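Local structure of peptidoglycan D,D-transpeptidase FtsI (Yersinia pestis, 6SYN) at residues A[455-460]-A[475-481]. The protein probably cross-links peptidoglycan peptides during cell division as a class B penicillin-binding protein, and binds a penicillin-type beta-lactam in its transpeptidase pocket. Residues are numbered along the deposited sequence.
Sequences RYLAYT and VVINDPQ
Strands 455-460 and 475-478 form the antiparallel hairpin pair at the heart of the five-stranded sheet of the beta-lactamase-like transpeptidase fold, between strand 204-211 and strand 437-446, whose KTG-type motif lines the ligand pocket with Thr440, Gly441 and Thr442. Their axes approach to 4.5 Å at 164°. Ala458-Ile477 and Thr460-Val475 are hydrogen-bonded pairs (Ala458 N to Ile477 O 2.8 Å, Ile477 N to Ala458 O 2.7 Å, Thr460 N to Val475 O 2.8 Å, Val475 N to Thr460 O 2.8 Å); Leu457-Asn478 and Tyr459-Val476 are non-hydrogen-bonded. Asp479 donates its N to Tyr456 O (2.9 Å) but adopts phi/psi 68/59, so the chain leaves the strand here. Leu457, Tyr459, Val476 and Asn478 share one face. Tyr459 (chi1 -85°, chi2 -76°) lays its ring over Val476 (chi1 p), CG2 standing 4.0 Å from the centroid in a CH-pi contact; Tyr459 OH hydrogen-bonds to Glu249 O. Leu457 (mt) sets CB 4.1 Å from Val476 CG2; Asn478 OD1 (chi1 t side chain) accepts from Lys445 NZ. On the other face Ala458 CB lies 4.1 Å from Ile477 CB, whose mm rotamer leads away from strand 455-460; Thr460 (chi1 m, OG1 to Tyr459 O 2.8 Å) and Val475 pack against helix 492-505. Past the strand, Pro480 CG is 4.2 Å from Ala458 CB. Arg455 (chi1 m, chi2 t, chi3 p) curls back so that NE and NH2 reach OD2 of Asp479 (chi1 t) at 3.2 and 3.1 Å; Gln481 NE2 hydrogen-bonds to Asp479 OD1 at 2.8 Å. Tyr456 (chi1 m) stacks on Tyr485 and touches the ring-opened penicillin CB9. Backbone hydrogen bonds and apolar packing thus hold the strands, and the Arg455-Asp479 salt bridge adds a charged tie where strand 475-478 has ended.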
ATOM      1  N   ARG A 455     -19.327  -7.884   2.271  1.00 26.18           N
ATOM      2  CA  ARG A 455     -18.080  -7.333   2.858  1.00 25.29           C
ATOM      3  C   ARG A 455     -17.419  -6.543   1.721  1.00 23.39           C
ATOM      4  O   ARG A 455     -17.602  -6.944   0.551  1.00 22.80           O
ATOM      5  CB  ARG A 455     -17.253  -8.489   3.436  1.00 26.10           C
ATOM      6  CG  ARG A 455     -18.099  -9.499   4.205  1.00 27.39           C
ATOM      7  CD  ARG A 455     -17.338 -10.577   4.951  1.00 28.86           C
ATOM      8  NE  ARG A 455     -16.624 -10.060   6.116  1.00 30.46           N
ATOM      9  CZ  ARG A 455     -16.793 -10.458   7.377  1.00 31.38           C
ATOM     10  NH1 ARG A 455     -17.666 -11.406   7.685  1.00 31.93           N
ATOM     11  NH2 ARG A 455     -16.072  -9.904   8.337  1.00 31.72           N
ATOM     12  N   TYR A 456     -16.750  -5.426   2.015  1.00 21.67           N
ATOM     13  CA  TYR A 456     -16.410  -4.410   0.982  1.00 20.17           C
ATOM     14  C   TYR A 456     -14.961  -3.927   1.103  1.00 17.96           C
ATOM     15  O   TYR A 456     -14.389  -3.941   2.207  1.00 17.92           O
ATOM     16  CB  TYR A 456     -17.397  -3.242   1.060  1.00 20.90           C
ATOM     17  CG  TYR A 456     -18.847  -3.659   1.085  1.00 21.64           C
ATOM     18  CD1 TYR A 456     -19.502  -4.036  -0.076  1.00 22.00           C
ATOM     19  CD2 TYR A 456     -19.559  -3.699   2.274  1.00 21.81           C
ATOM     20  CE1 TYR A 456     -20.831  -4.430  -0.060  1.00 22.27           C
ATOM     21  CE2 TYR A 456     -20.887  -4.091   2.309  1.00 21.95           C
ATOM     22  CZ  TYR A 456     -21.527  -4.458   1.138  1.00 22.35           C
ATOM     23  OH  TYR A 456     -22.836  -4.843   1.164  1.00 22.59           O
ATOM     24  N   LEU A 457     -14.392  -3.543  -0.044  1.00 15.61           N
ATOM     25  CA  LEU A 457     -13.147  -2.745  -0.171  1.00 14.18           C
ATOM     26  C   LEU A 457     -13.528  -1.277  -0.389  1.00 12.84           C
ATOM     27  O   LEU A 457     -13.958  -0.943  -1.508  1.00 12.41           O
ATOM     28  CB  LEU A 457     -12.334  -3.254  -1.364  1.00 14.22           C
ATOM     29  CG  LEU A 457     -11.894  -4.711  -1.299  1.00 14.26           C
ATOM     30  CD1 LEU A 457     -11.343  -5.155  -2.642  1.00 14.28           C
ATOM     31  CD2 LEU A 457     -10.862  -4.912  -0.202  1.00 14.27           C
ATOM     32  N   ALA A 458     -13.381  -0.442   0.641  1.00 11.65           N
ATOM     33  CA  ALA A 458     -13.588   1.022   0.566  1.00 10.76           C
ATOM     34  C   ALA A 458     -12.375   1.637  -0.136  1.00  9.99           C
ATOM     35  O   ALA A 458     -11.269   1.601   0.438  1.00  9.69           O
ATOM     36  CB  ALA A 458     -13.816   1.609   1.938  1.00 10.68           C
ATOM     37  N   TYR A 459     -12.600   2.156  -1.345  1.00  9.35           N
ATOM     38  CA  TYR A 459     -11.581   2.724  -2.261  1.00  8.94           C
ATOM     39  C   TYR A 459     -11.739   4.240  -2.365  1.00  8.75           C
ATOM     40  O   TYR A 459     -12.875   4.737  -2.429  1.00  8.72           O
ATOM     41  CB  TYR A 459     -11.766   2.183  -3.679  1.00  8.78           C
ATOM     42  CG  TYR A 459     -11.120   0.861  -4.001  1.00  8.66           C
ATOM     43  CD1 TYR A 459      -9.757   0.770  -4.226  1.00  8.58           C
ATOM     44  CD2 TYR A 459     -11.882  -0.282  -4.174  1.00  8.64           C
ATOM     45  CE1 TYR A 459      -9.161  -0.427  -4.578  1.00  8.55           C
ATOM     46  CE2 TYR A 459     -11.301  -1.490  -4.521  1.00  8.63           C
ATOM     47  CZ  TYR A 459      -9.934  -1.562  -4.725  1.00  8.57           C
ATOM     48  OH  TYR A 459      -9.349  -2.744  -5.070  1.00  8.60           O
ATOM     49  N   THR A 460     -10.617   4.951  -2.434  1.00  8.61           N
ATOM     50  CA  THR A 460     -10.524   6.311  -3.022  1.00  8.44           C
ATOM     51  C   THR A 460      -9.144   6.440  -3.666  1.00  8.30           C
ATOM     52  O   THR A 460      -8.136   6.284  -2.956  1.00  8.23           O
ATOM     53  CB  THR A 460     -10.861   7.397  -1.993  1.00  8.49           C
ATOM     54  OG1 THR A 460     -12.276   7.371  -1.798  1.00  8.56           O
ATOM     55  CG2 THR A 460     -10.448   8.786  -2.430  1.00  8.55           C
ATOM     56  N   VAL A 475      -5.916   4.907  -1.817  1.00  8.38           N
ATOM     57  CA  VAL A 475      -6.287   4.464  -0.443  1.00  8.40           C
ATOM     58  C   VAL A 475      -7.386   3.402  -0.594  1.00  8.41           C
ATOM     59  O   VAL A 475      -8.421   3.708  -1.228  1.00  8.25           O
ATOM     60  CB  VAL A 475      -6.735   5.666   0.413  1.00  8.46           C
ATOM     61  CG1 VAL A 475      -7.124   5.269   1.829  1.00  8.48           C
ATOM     62  CG2 VAL A 475      -5.669   6.748   0.446  1.00  8.49           C
ATOM     63  N   VAL A 476      -7.129   2.188  -0.092  1.00  8.48           N
ATOM     64  CA  VAL A 476      -8.108   1.061  -0.007  1.00  8.57           C
ATOM     65  C   VAL A 476      -8.184   0.621   1.462  1.00  8.70           C
ATOM     66  O   VAL A 476      -7.127   0.306   2.035  1.00  8.74           O
ATOM     67  CB  VAL A 476      -7.737  -0.109  -0.946  1.00  8.56           C
ATOM     68  CG1 VAL A 476      -6.347  -0.672  -0.678  1.00  8.58           C
ATOM     69  CG2 VAL A 476      -8.769  -1.227  -0.905  1.00  8.56           C
ATOM     70  N   ILE A 477      -9.380   0.658   2.057  1.00  8.83           N
ATOM     71  CA  ILE A 477      -9.685   0.040   3.383  1.00  8.91           C
ATOM     72  C   ILE A 477     -10.362  -1.301   3.100  1.00  9.12           C
ATOM     73  O   ILE A 477     -11.451  -1.306   2.491  1.00  9.07           O
ATOM     74  CB  ILE A 477     -10.578   0.930   4.276  1.00  8.78           C
ATOM     75  CG1 ILE A 477     -10.031   2.352   4.440  1.00  8.76           C
ATOM     76  CG2 ILE A 477     -10.820   0.259   5.621  1.00  8.70           C
ATOM     77  CD1 ILE A 477      -8.727   2.444   5.196  1.00  8.78           C
ATOM     78  N   ASN A 478      -9.734  -2.389   3.539  1.00  9.45           N
ATOM     79  CA  ASN A 478     -10.210  -3.771   3.296  1.00  9.61           C
ATOM     80  C   ASN A 478     -11.068  -4.195   4.496  1.00  9.87           C
ATOM     81  O   ASN A 478     -10.517  -4.295   5.614  1.00  9.97           O
ATOM     82  CB  ASN A 478      -9.022  -4.677   2.962  1.00  9.68           C
ATOM     83  CG  ASN A 478      -9.295  -6.147   3.186  1.00  9.75           C
ATOM     84  OD1 ASN A 478     -10.262  -6.693   2.659  1.00  9.54           O
ATOM     85  ND2 ASN A 478      -8.433  -6.792   3.959  1.00  9.91           N
ATOM     86  N   ASP A 479     -12.378  -4.344   4.249  1.00 10.01           N
ATOM     87  CA  ASP A 479     -13.429  -4.918   5.138  1.00 10.04           C
ATOM     88  C   ASP A 479     -13.700  -4.029   6.352  1.00 10.22           C
ATOM     89  O   ASP A 479     -13.624  -4.494   7.489  1.00 10.19           O
ATOM     90  CB  ASP A 479     -13.101  -6.355   5.550  1.00 10.01           C
ATOM     91  CG  ASP A 479     -14.303  -7.113   6.091  1.00  9.99           C
ATOM     92  OD1 ASP A 479     -15.428  -6.603   5.964  1.00 10.09           O
ATOM     93  OD2 ASP A 479     -14.106  -8.203   6.634  1.00 10.08           O
ATOM     94  N   PRO A 480     -14.115  -2.755   6.146  1.00 10.43           N
ATOM     95  CA  PRO A 480     -14.589  -1.906   7.240  1.00 10.59           C
ATOM     96  C   PRO A 480     -15.867  -2.484   7.870  1.00 10.82           C
ATOM     97  O   PRO A 480     -16.797  -2.744   7.136  1.00 10.67           O
ATOM     98  CB  PRO A 480     -14.851  -0.539   6.587  1.00 10.53           C
ATOM     99  CG  PRO A 480     -14.996  -0.831   5.108  1.00 10.50           C
ATOM    100  CD  PRO A 480     -14.155  -2.065   4.849  1.00 10.50           C
ATOM    101  N   GLN A 481     -15.872  -2.653   9.201  1.00 11.22           N
ATOM    102  CA  GLN A 481     -16.929  -3.376   9.962  1.00 11.48           C
ATOM    103  C   GLN A 481     -17.512  -2.504  11.086  1.00 11.47           C
ATOM    104  O   GLN A 481     -18.050  -3.084  12.040  1.00 11.23           O
ATOM    105  CB  GLN A 481     -16.357  -4.672  10.551  1.00 11.77           C
ATOM    106  CG  GLN A 481     -16.272  -5.826   9.561  1.00 12.00           C
ATOM    107  CD  GLN A 481     -17.603  -6.183   8.942  1.00 12.29           C
ATOM    108  OE1 GLN A 481     -18.674  -5.855   9.458  1.00 12.50           O
ATOM    109  NE2 GLN A 481     -17.545  -6.877   7.816  1.00 12.65           N
TER